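Local structure of fumarylacetoacetate hydrolase (Burkholderia xenovorans, 5TI1) at residues B[42-47]-B[66-71]; B[75-80]-B[87-92]; B[25-30]-B[132-137]. The protein probably catalyses the metal-dependent hydrolysis of fumarylacetoacetate to fumarate and acetoacetate, the final step of phenylalanine and tyrosine breakdown. All coordinates share one frame; numbering follows the deposited sequence. Where two conformers were deposited one is given.

Interaction 1. Residues B[42-47]-B[66-71]; sequences LPFGIF and VDLAAL
Phe47 and Asp67 mark the closest approach of the two backbones, 8.7 Å from CA to CA, a gap that reflects the placing of strand 56-61 between strands 44-49 and 64-67. Side chains bridge it. Phe47 has its CG between its own N and carbonyl carbon (chi1 79°), which turns the ring tip to the aspartate: Phe47 CZ lies 3.9 Å from Asp67 CG, and Asp67 CB sits in the ring plane beyond the edge. Ring and carboxylate stand almost perpendicular, 85° apart, and the partly positive ring edge is probably a favourable neighbour for the acid. The sheet here is antiparallel, with five strands, consistent with the SH3-like barrel of the N-terminal domain in this family. Where strand 64-67 ends, Asp67 is the N-cap of helix 68-73: its OD1 accepts from Ala70 N at 3.1 Å, with the donor above the carboxylate plane. A short acidic side chain suits this position because it can fold back onto the first helical turn, while OD2 makes a salt bridge with Arg56. One residue on, Leu68 brings CD1 to the edge of the Phe44 ring, 3.8 Å from Phe44 CE1, the two side chains crossing at about a right angle. Leu68 also packs on Val57, Val59 and Leu112, apolar neighbours that suit a branched leucine, and the ring of Phe44 meets that of Phe97 with planes about 35° apart.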
loop_
_atom_site.group_PDB
_atom_site.type_symbol
_atom_site.label_atom_id
_atom_site.label_comp_id
_atom_site.label_asym_id
_atom_site.label_seq_id
_atom_site.Cartn_x
_atom_site.Cartn_y
_atom_site.Cartn_z
ATOM N N LEU B 42 -5.313 -3.270 -28.831
ATOM C CA LEU B 42 -6.543 -3.470 -28.073
ATOM C C LEU B 42 -6.277 -3.368 -26.569
ATOM O O LEU B 42 -6.481 -4.343 -25.826
ATOM C CB LEU B 42 -7.172 -4.819 -28.434
ATOM C CG LEU B 42 -7.312 -5.050 -29.942
ATOM C CD1 LEU B 42 -7.931 -6.412 -30.246
ATOM C CD2 LEU B 42 -8.117 -3.926 -30.582
ATOM N N PRO B 43 -5.828 -2.215 -26.081
ATOM C CA PRO B 43 -5.607 -2.060 -24.643
ATOM C C PRO B 43 -6.898 -1.692 -23.928
ATOM O O PRO B 43 -7.851 -1.197 -24.532
ATOM C CB PRO B 43 -4.597 -0.913 -24.570
ATOM C CG PRO B 43 -5.003 -0.027 -25.738
ATOM C CD PRO B 43 -5.526 -0.970 -26.821
ATOM N N PHE B 44 -6.908 -1.924 -22.614
ATOM C CA PHE B 44 -8.078 -1.687 -21.776
ATOM C C PHE B 44 -7.904 -0.441 -20.919
ATOM O O PHE B 44 -6.814 -0.179 -20.398
ATOM C CB PHE B 44 -8.360 -2.885 -20.864
ATOM C CG PHE B 44 -8.835 -4.101 -21.596
ATOM C CD1 PHE B 44 -10.185 -4.311 -21.810
ATOM C CD2 PHE B 44 -7.932 -5.030 -22.067
ATOM C CE1 PHE B 44 -10.629 -5.436 -22.490
ATOM C CE2 PHE B 44 -8.364 -6.161 -22.747
ATOM C CZ PHE B 44 -9.715 -6.362 -22.958
ATOM N N GLY B 45 -8.997 0.305 -20.755
ATOM C CA GLY B 45 -9.025 1.484 -19.914
ATOM C C GLY B 45 -10.419 1.728 -19.373
ATOM O O GLY B 45 -11.355 0.967 -19.629
ATOM N N ILE B 46 -10.549 2.819 -18.622
ATOM C CA ILE B 46 -11.810 3.250 -18.031
ATOM C C ILE B 46 -12.073 4.666 -18.512
ATOM O O ILE B 46 -11.246 5.563 -18.296
ATOM C CB ILE B 46 -11.773 3.187 -16.492
ATOM C CG1 ILE B 46 -11.621 1.732 -16.013
ATOM C CG2 ILE B 46 -13.015 3.817 -15.887
ATOM C CD1 ILE B 46 -12.808 0.851 -16.320
ATOM N N PHE B 47 -13.220 4.875 -19.156
ATOM C CA PHE B 47 -13.497 6.175 -19.743
ATOM C C PHE B 47 -14.935 6.588 -19.476
ATOM O O PHE B 47 -15.796 5.790 -19.090
ATOM C CB PHE B 47 -13.243 6.192 -21.260
ATOM C CG PHE B 47 -14.352 5.580 -22.055
ATOM C CD1 PHE B 47 -14.488 4.205 -22.126
ATOM C CD2 PHE B 47 -15.267 6.375 -22.723
ATOM C CE1 PHE B 47 -15.512 3.636 -22.846
ATOM C CE2 PHE B 47 -16.290 5.808 -23.453
ATOM C CZ PHE B 47 -16.415 4.437 -23.509
ATOM N N VAL B 66 -13.609 1.942 -28.195
ATOM C CA VAL B 66 -14.764 1.058 -28.258
ATOM C C VAL B 66 -15.402 0.990 -26.874
ATOM O O VAL B 66 -14.734 0.681 -25.881
ATOM C CB VAL B 66 -14.373 -0.339 -28.756
ATOM C CG1 VAL B 66 -15.584 -1.222 -28.763
ATOM C CG2 VAL B 66 -13.769 -0.254 -30.150
ATOM N N ASP B 67 -16.695 1.289 -26.809
ATOM C CA ASP B 67 -17.482 1.159 -25.587
ATOM C C ASP B 67 -17.849 -0.313 -25.443
ATOM O O ASP B 67 -18.729 -0.809 -26.143
ATOM C CB ASP B 67 -18.722 2.041 -25.671
ATOM C CG ASP B 67 -19.491 2.119 -24.361
ATOM O OD1 ASP B 67 -19.471 1.149 -23.574
ATOM O OD2 ASP B 67 -20.133 3.164 -24.128
ATOM N N LEU B 68 -17.177 -1.026 -24.538
ATOM C CA LEU B 68 -17.432 -2.464 -24.436
ATOM C C LEU B 68 -18.824 -2.740 -23.884
ATOM O O LEU B 68 -19.494 -3.678 -24.327
ATOM C CB LEU B 68 -16.373 -3.142 -23.570
ATOM C CG LEU B 68 -14.918 -3.005 -24.002
ATOM C CD1 LEU B 68 -14.096 -4.113 -23.334
ATOM C CD2 LEU B 68 -14.792 -3.033 -25.526
ATOM N N ALA B 69 -19.287 -1.920 -22.935
ATOM C CA ALA B 69 -20.631 -2.099 -22.394
ATOM C C ALA B 69 -21.687 -1.955 -23.483
ATOM O O ALA B 69 -22.667 -2.708 -23.512
ATOM C CB ALA B 69 -20.880 -1.109 -21.255
ATOM N N ALA B 70 -21.490 -1.011 -24.407
ATOM C CA ALA B 70 -22.431 -0.859 -25.512
ATOM C C ALA B 70 -22.424 -2.082 -26.431
ATOM O O ALA B 70 -23.486 -2.532 -26.877
ATOM C CB ALA B 70 -22.116 0.416 -26.294
ATOM N N LEU B 71 -21.244 -2.628 -26.736
ATOM C CA LEU B 71 -21.186 -3.827 -27.567
ATOM C C LEU B 71 -21.820 -5.030 -26.875
ATOM O O LEU B 71 -22.439 -5.872 -27.539
ATOM C CB LEU B 71 -19.741 -4.147 -27.942
ATOM C CG LEU B 71 -19.009 -3.200 -28.889
ATOM C CD1 LEU B 71 -17.760 -3.883 -29.399
ATOM C CD2 LEU B 71 -19.903 -2.786 -30.045
#

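Interaction 2. Residues B[75-80]-B[87-92]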
loop_
_atom_site.group_PDB
_atom_site.type_symbol
_atom_site.label_atom_id
_atom_site.label_comp_id
_atom_site.label_asym_id
_atom_site.label_seq_id
_atom_site.Cartn_x
_atom_site.Cartn_y
_atom_site.Cartn_z
ATOM N N GLY B 75 -25.374 -7.278 -27.845
ATOM C CA GLY B 75 -25.215 -8.697 -28.081
ATOM C C GLY B 75 -24.026 -9.088 -28.925
ATOM O O GLY B 75 -23.960 -10.239 -29.367
ATOM N N LEU B 76 -23.081 -8.181 -29.168
ATOM C CA LEU B 76 -21.902 -8.492 -29.966
ATOM C C LEU B 76 -20.702 -8.902 -29.123
ATOM O O LEU B 76 -19.660 -9.265 -29.678
ATOM C CB LEU B 76 -21.516 -7.296 -30.843
ATOM C CG LEU B 76 -22.510 -6.775 -31.877
ATOM C CD1 LEU B 76 -21.745 -6.070 -32.972
ATOM C CD2 LEU B 76 -23.366 -7.880 -32.454
ATOM N N LEU B 77 -20.823 -8.859 -27.801
ATOM C CA LEU B 77 -19.705 -9.129 -26.914
ATOM C C LEU B 77 -20.269 -9.795 -25.670
ATOM O O LEU B 77 -21.217 -9.282 -25.072
ATOM C CB LEU B 77 -18.973 -7.827 -26.562
ATOM C CG LEU B 77 -17.642 -7.877 -25.815
ATOM C CD1 LEU B 77 -16.599 -8.628 -26.629
ATOM C CD2 LEU B 77 -17.175 -6.456 -25.506
ATOM N N SER B 78 -19.710 -10.937 -25.293
ATOM C CA SER B 78 -20.205 -11.666 -24.134
ATOM C C SER B 78 -19.057 -12.078 -23.224
ATOM O O SER B 78 -18.008 -12.527 -23.695
ATOM C CB SER B 78 -20.971 -12.901 -24.554
ATOM O OG SER B 78 -20.058 -13.832 -25.089
ATOM N N VAL B 79 -19.272 -11.915 -21.921
ATOM C CA VAL B 79 -18.380 -12.427 -20.881
ATOM C C VAL B 79 -19.211 -13.295 -19.945
ATOM O O VAL B 79 -20.451 -13.218 -19.954
ATOM C CB VAL B 79 -17.690 -11.279 -20.103
ATOM C CG1 VAL B 79 -16.575 -10.672 -20.920
ATOM C CG2 VAL B 79 -18.704 -10.215 -19.719
ATOM N N PRO B 80 -18.563 -14.146 -19.144
ATOM C CA PRO B 80 -19.310 -14.965 -18.179
ATOM C C PRO B 80 -20.232 -14.131 -17.295
ATOM O O PRO B 80 -19.878 -13.037 -16.847
ATOM C CB PRO B 80 -18.200 -15.638 -17.366
ATOM C CG PRO B 80 -17.094 -15.802 -18.353
ATOM C CD PRO B 80 -17.154 -14.577 -19.240
ATOM N N SER B 87 -23.012 -5.661 -15.095
ATOM C CA SER B 87 -22.052 -5.838 -16.180
ATOM C C SER B 87 -20.672 -5.423 -15.693
ATOM O O SER B 87 -20.520 -4.350 -15.101
ATOM C CB SER B 87 -22.454 -5.008 -17.403
ATOM O OG SER B 87 -21.351 -4.778 -18.266
ATOM N N VAL B 88 -19.664 -6.268 -15.935
ATOM C CA VAL B 88 -18.299 -5.924 -15.541
ATOM C C VAL B 88 -17.732 -4.762 -16.340
ATOM O O VAL B 88 -16.685 -4.218 -15.964
ATOM C CB VAL B 88 -17.329 -7.110 -15.694
ATOM C CG1 VAL B 88 -17.683 -8.238 -14.733
ATOM C CG2 VAL B 88 -17.318 -7.591 -17.138
ATOM N N PHE B 89 -18.381 -4.381 -17.442
ATOM C CA PHE B 89 -17.936 -3.264 -18.261
ATOM C C PHE B 89 -18.478 -1.922 -17.778
ATOM O O PHE B 89 -17.968 -0.876 -18.193
ATOM C CB PHE B 89 -18.332 -3.502 -19.723
ATOM C CG PHE B 89 -17.668 -4.705 -20.343
ATOM C CD1 PHE B 89 -16.324 -4.968 -20.118
ATOM C CD2 PHE B 89 -18.388 -5.584 -21.142
ATOM C CE1 PHE B 89 -15.709 -6.091 -20.689
ATOM C CE2 PHE B 89 -17.779 -6.694 -21.707
ATOM C CZ PHE B 89 -16.440 -6.943 -21.478
ATOM N N VAL B 90 -19.494 -1.925 -16.913
ATOM C CA VAL B 90 -19.987 -0.691 -16.311
ATOM C C VAL B 90 -19.463 -0.629 -14.884
ATOM O O VAL B 90 -20.134 -1.049 -13.931
ATOM C CB VAL B 90 -21.519 -0.595 -16.357
ATOM C CG1 VAL B 90 -21.966 0.768 -15.856
ATOM C CG2 VAL B 90 -22.012 -0.826 -17.767
ATOM N N ARG B 91 -18.237 -0.128 -14.750
ATOM C CA ARG B 91 -17.468 -0.123 -13.516
ATOM C C ARG B 91 -16.499 1.035 -13.619
ATOM O O ARG B 91 -16.093 1.407 -14.723
ATOM C CB ARG B 91 -16.671 -1.424 -13.319
ATOM C CG ARG B 91 -17.479 -2.680 -13.130
ATOM C CD ARG B 91 -17.971 -2.789 -11.711
ATOM N NE ARG B 91 -18.527 -4.109 -11.446
ATOM C CZ ARG B 91 -19.742 -4.491 -11.818
ATOM N NH1 ARG B 91 -20.528 -3.653 -12.478
ATOM N NH2 ARG B 91 -20.174 -5.709 -11.530
ATOM N N ASP B 92 -16.122 1.605 -12.478
ATOM C CA ASP B 92 -15.141 2.675 -12.390
ATOM C C ASP B 92 -13.708 2.166 -12.428
ATOM O O ASP B 92 -12.780 2.967 -12.274
ATOM C CB ASP B 92 -15.367 3.482 -11.104
ATOM C CG ASP B 92 -16.712 4.193 -11.088
ATOM O OD1 ASP B 92 -17.312 4.361 -12.168
ATOM O OD2 ASP B 92 -17.168 4.590 -9.998
#
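Two torsions bring Leu77 and Phe89 together: Leu77 carries its CG opposite the backbone N (chi1 -171°), while Phe89 sets its ring opposite its carbonyl carbon (chi1 -64°). Phe89 belongs to a type I beta turn from Ser87 to Val90, closed by Val90 N to Ser87 O, and an ST turn overlaps it, with Ser87 OG accepting from Phe89 N at 3.1 Å. Serine suits the first position because its hydroxyl is just long enough to reach that N-H, and Glu72 OE1 is a further partner of the same OG. Held in this way, the ring projects from the turn toward 75-80. Leu77 CD2 lies 3.9 Å from Phe89 CE2, and Val79 CG1 reaches Phe89 CZ at 3.8 Å, both methyls approaching the ring obliquely. Branching at CB lets Val79 serve two neighbours, since its other methyl, CG2, is 3.9 Å from Val88 CG2. That methyl of Val88 also lies over one face of the Phe89 ring, offset toward the rim. The apolar cluster joins two parts of the long loop between helices 68-73 and 95-99, and is flanked by Leu68, Leu100 and Val108. Beyond the turn, Arg91 NE forms a salt bridge with Asp96, and Arg91 NH1 donates to Val90 O at 3.0 Å, with the oxygen near the guanidinium plane but the donor above the carbonyl plane.

Interaction 3. Residues B[25-30]-B[132-137]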
loop_
_atom_site.group_PDB
_atom_site.type_symbol
_atom_site.label_atom_id
_atom_site.label_comp_id
_atom_site.label_asym_id
_atom_site.label_seq_id
_atom_site.Cartn_x
_atom_site.Cartn_y
_atom_site.Cartn_z
ATOM N N SER B 25 -7.824 -2.709 -39.552
ATOM C CA SER B 25 -9.152 -2.364 -39.072
ATOM C C SER B 25 -9.884 -1.477 -40.068
ATOM O O SER B 25 -9.274 -0.763 -40.869
ATOM C CB SER B 25 -9.071 -1.645 -37.716
ATOM O OG SER B 25 -10.363 -1.286 -37.248
ATOM N N TRP B 26 -11.214 -1.522 -40.001
ATOM C CA TRP B 26 -12.019 -0.522 -40.687
ATOM C C TRP B 26 -12.066 0.806 -39.936
ATOM O O TRP B 26 -12.649 1.767 -40.449
ATOM C CB TRP B 26 -13.440 -1.040 -40.925
ATOM C CG TRP B 26 -14.076 -1.643 -39.727
ATOM C CD1 TRP B 26 -14.121 -2.966 -39.406
ATOM C CD2 TRP B 26 -14.771 -0.953 -38.685
ATOM N NE1 TRP B 26 -14.800 -3.144 -38.224
ATOM C CE2 TRP B 26 -15.202 -1.922 -37.757
ATOM C CE3 TRP B 26 -15.059 0.391 -38.439
ATOM C CZ2 TRP B 26 -15.914 -1.589 -36.610
ATOM C CZ3 TRP B 26 -15.763 0.718 -37.295
ATOM C CH2 TRP B 26 -16.182 -0.268 -36.395
ATOM N N VAL B 27 -11.490 0.880 -38.736
ATOM C CA VAL B 27 -11.180 2.166 -38.105
ATOM C C VAL B 27 -9.871 2.631 -38.735
ATOM O O VAL B 27 -8.803 2.117 -38.404
ATOM C CB VAL B 27 -11.069 2.051 -36.581
ATOM C CG1 VAL B 27 -10.812 3.419 -35.948
ATOM C CG2 VAL B 27 -12.323 1.403 -35.994
ATOM N N GLU B 28 -9.943 3.578 -39.674
ATOM C CA GLU B 28 -8.770 3.857 -40.500
ATOM C C GLU B 28 -7.608 4.395 -39.675
ATOM O O GLU B 28 -6.451 4.027 -39.913
ATOM C CB GLU B 28 -9.113 4.831 -41.630
ATOM C CG GLU B 28 -7.983 4.971 -42.651
ATOM C CD GLU B 28 -7.556 3.627 -43.255
ATOM O OE1 GLU B 28 -8.440 2.812 -43.606
ATOM O OE2 GLU B 28 -6.332 3.386 -43.373
ATOM N N SER B 29 -7.886 5.279 -38.708
ATOM C CA SER B 29 -6.814 5.782 -37.854
ATOM C C SER B 29 -6.042 4.641 -37.186
ATOM O O SER B 29 -4.853 4.783 -36.882
ATOM C CB SER B 29 -7.383 6.744 -36.805
ATOM O OG SER B 29 -8.402 6.135 -36.029
ATOM N N ALA B 30 -6.685 3.488 -36.994
ATOM C CA ALA B 30 -6.008 2.355 -36.371
ATOM C C ALA B 30 -4.919 1.778 -37.259
ATOM O O ALA B 30 -4.072 1.021 -36.768
ATOM C CB ALA B 30 -7.015 1.259 -36.020
ATOM N N ARG B 132 -22.755 4.934 -31.749
ATOM C CA ARG B 132 -22.828 4.925 -30.294
ATOM C C ARG B 132 -21.624 4.261 -29.649
ATOM O O ARG B 132 -21.082 4.786 -28.672
ATOM C CB ARG B 132 -24.098 4.211 -29.821
ATOM C CG ARG B 132 -25.333 5.076 -29.818
ATOM C CD ARG B 132 -26.474 4.427 -29.057
ATOM N NE ARG B 132 -27.029 3.272 -29.758
ATOM C CZ ARG B 132 -26.886 2.014 -29.355
ATOM N NH1 ARG B 132 -26.206 1.743 -28.247
ATOM N NH2 ARG B 132 -27.422 1.026 -30.053
ATOM N N ALA B 133 -21.189 3.119 -30.180
ATOM C CA ALA B 133 -20.203 2.291 -29.501
ATOM C C ALA B 133 -18.768 2.735 -29.742
ATOM O O ALA B 133 -17.869 2.257 -29.037
ATOM C CB ALA B 133 -20.361 0.824 -29.917
ATOM N N LEU B 134 -18.528 3.621 -30.704
ATOM C CA LEU B 134 -17.195 4.140 -30.980
ATOM C C LEU B 134 -17.170 5.635 -30.699
ATOM O O LEU B 134 -17.939 6.399 -31.292
ATOM C CB LEU B 134 -16.772 3.852 -32.421
ATOM C CG LEU B 134 -15.874 2.619 -32.509
ATOM C CD1 LEU B 134 -16.707 1.360 -32.350
ATOM C CD2 LEU B 134 -15.102 2.601 -33.805
ATOM N N ILE B 135 -16.276 6.047 -29.807
ATOM C CA ILE B 135 -16.184 7.420 -29.331
ATOM C C ILE B 135 -14.777 7.928 -29.618
ATOM O O ILE B 135 -13.799 7.185 -29.470
ATOM C CB ILE B 135 -16.513 7.499 -27.823
ATOM C CG1 ILE B 135 -18.018 7.361 -27.599
ATOM C CG2 ILE B 135 -15.988 8.763 -27.189
ATOM C CD1 ILE B 135 -18.425 5.980 -27.103
ATOM N N ARG B 136 -14.680 9.185 -30.049
ATOM C CA ARG B 136 -13.377 9.799 -30.272
ATOM C C ARG B 136 -12.662 10.001 -28.944
ATOM O O ARG B 136 -13.272 10.407 -27.953
ATOM C CB ARG B 136 -13.535 11.141 -30.995
ATOM C CG ARG B 136 -14.115 11.052 -32.404
ATOM C CD ARG B 136 -13.090 10.555 -33.421
ATOM N NE ARG B 136 -11.846 11.331 -33.390
ATOM C CZ ARG B 136 -11.477 12.240 -34.295
ATOM N NH1 ARG B 136 -12.250 12.513 -35.344
ATOM N NH2 ARG B 136 -10.318 12.872 -34.154
ATOM N N GLN B 137 -11.360 9.703 -28.914
ATOM C CA GLN B 137 -10.591 9.991 -27.709
ATOM C C GLN B 137 -10.605 11.483 -27.402
ATOM O O GLN B 137 -10.502 11.886 -26.236
ATOM C CB GLN B 137 -9.161 9.484 -27.867
ATOM C CG GLN B 137 -9.063 7.960 -27.926
ATOM C CD GLN B 137 -7.671 7.471 -28.278
ATOM O OE1 GLN B 137 -6.675 8.135 -27.975
ATOM N NE2 GLN B 137 -7.594 6.305 -28.934
#
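Leu134 meets Trp26 and Val27 mainly through one methyl, CD2. Its CB points toward 25-30 without touching it, and CG is still 4.9 Å from the nearest atom opposite, Trp26 CH2. The chain then forks. CD1 turns along the sheet surface to pack on Val66 of the adjacent strand, whereas CD2 goes across: it comes to 3.7 Å from Val27 CG2 and to 4.0 Å from both CZ3 and CH2 of Trp26, approaching the indole obliquely. A leucine suits the place, since its two end methyls serve different neighbours. Trp26 meets it from the opposite direction. With chi1 at 48° the indole folds back over its own backbone, and its six-membered ring is the part that reaches Leu134. At the other side of the indole, NE1 is bonded to Leu115 O. The same methyl of Val27, CG2, lies 3.7 Å above one face of the indole, offset toward the rim, so the tryptophan and both aliphatic chains pack as one apolar group. The backbone that presents them is an ST turn: Ser25 OG accepts from Val27 N at 2.9 Å in a nearly straight bond (163°), and is also bonded to Leu116 O. Val27 O in turn accepts from Ala30 N as the 3-10 segment begins. The contact thus lays the N-terminal loop, which leads on to strand 44-49, beside strand 134-136, at one edge of the antiparallel sheet within this chain, just past the end of helix 127-133, while Trp26 and Ser25 tie that loop to the end of helix 102-116.

Overall arrangement
Interactions 1 and 2 follow one another along the chain, and interaction 3 encloses both, since 25-30 precedes them and 132-137 follows. Interaction 1 is the middle member, its centre about 9 Å from that of interaction 2 and 11 Å from that of interaction 3, whereas 2 and 3 are about 19 Å apart between centres and do not touch. The five-stranded antiparallel sheet links 1 with 3 through neighbouring strands 64-67 and 134-136, Asp67 N and Ala133 O being 2.7 Å apart; Leu68 CD1 packs on Phe89 CE1 at 3.7 Å between 1 and 2. All three lie on one side of the chain's centre, in its N-terminal part, away from the metal site and predicted substrate-binding residues.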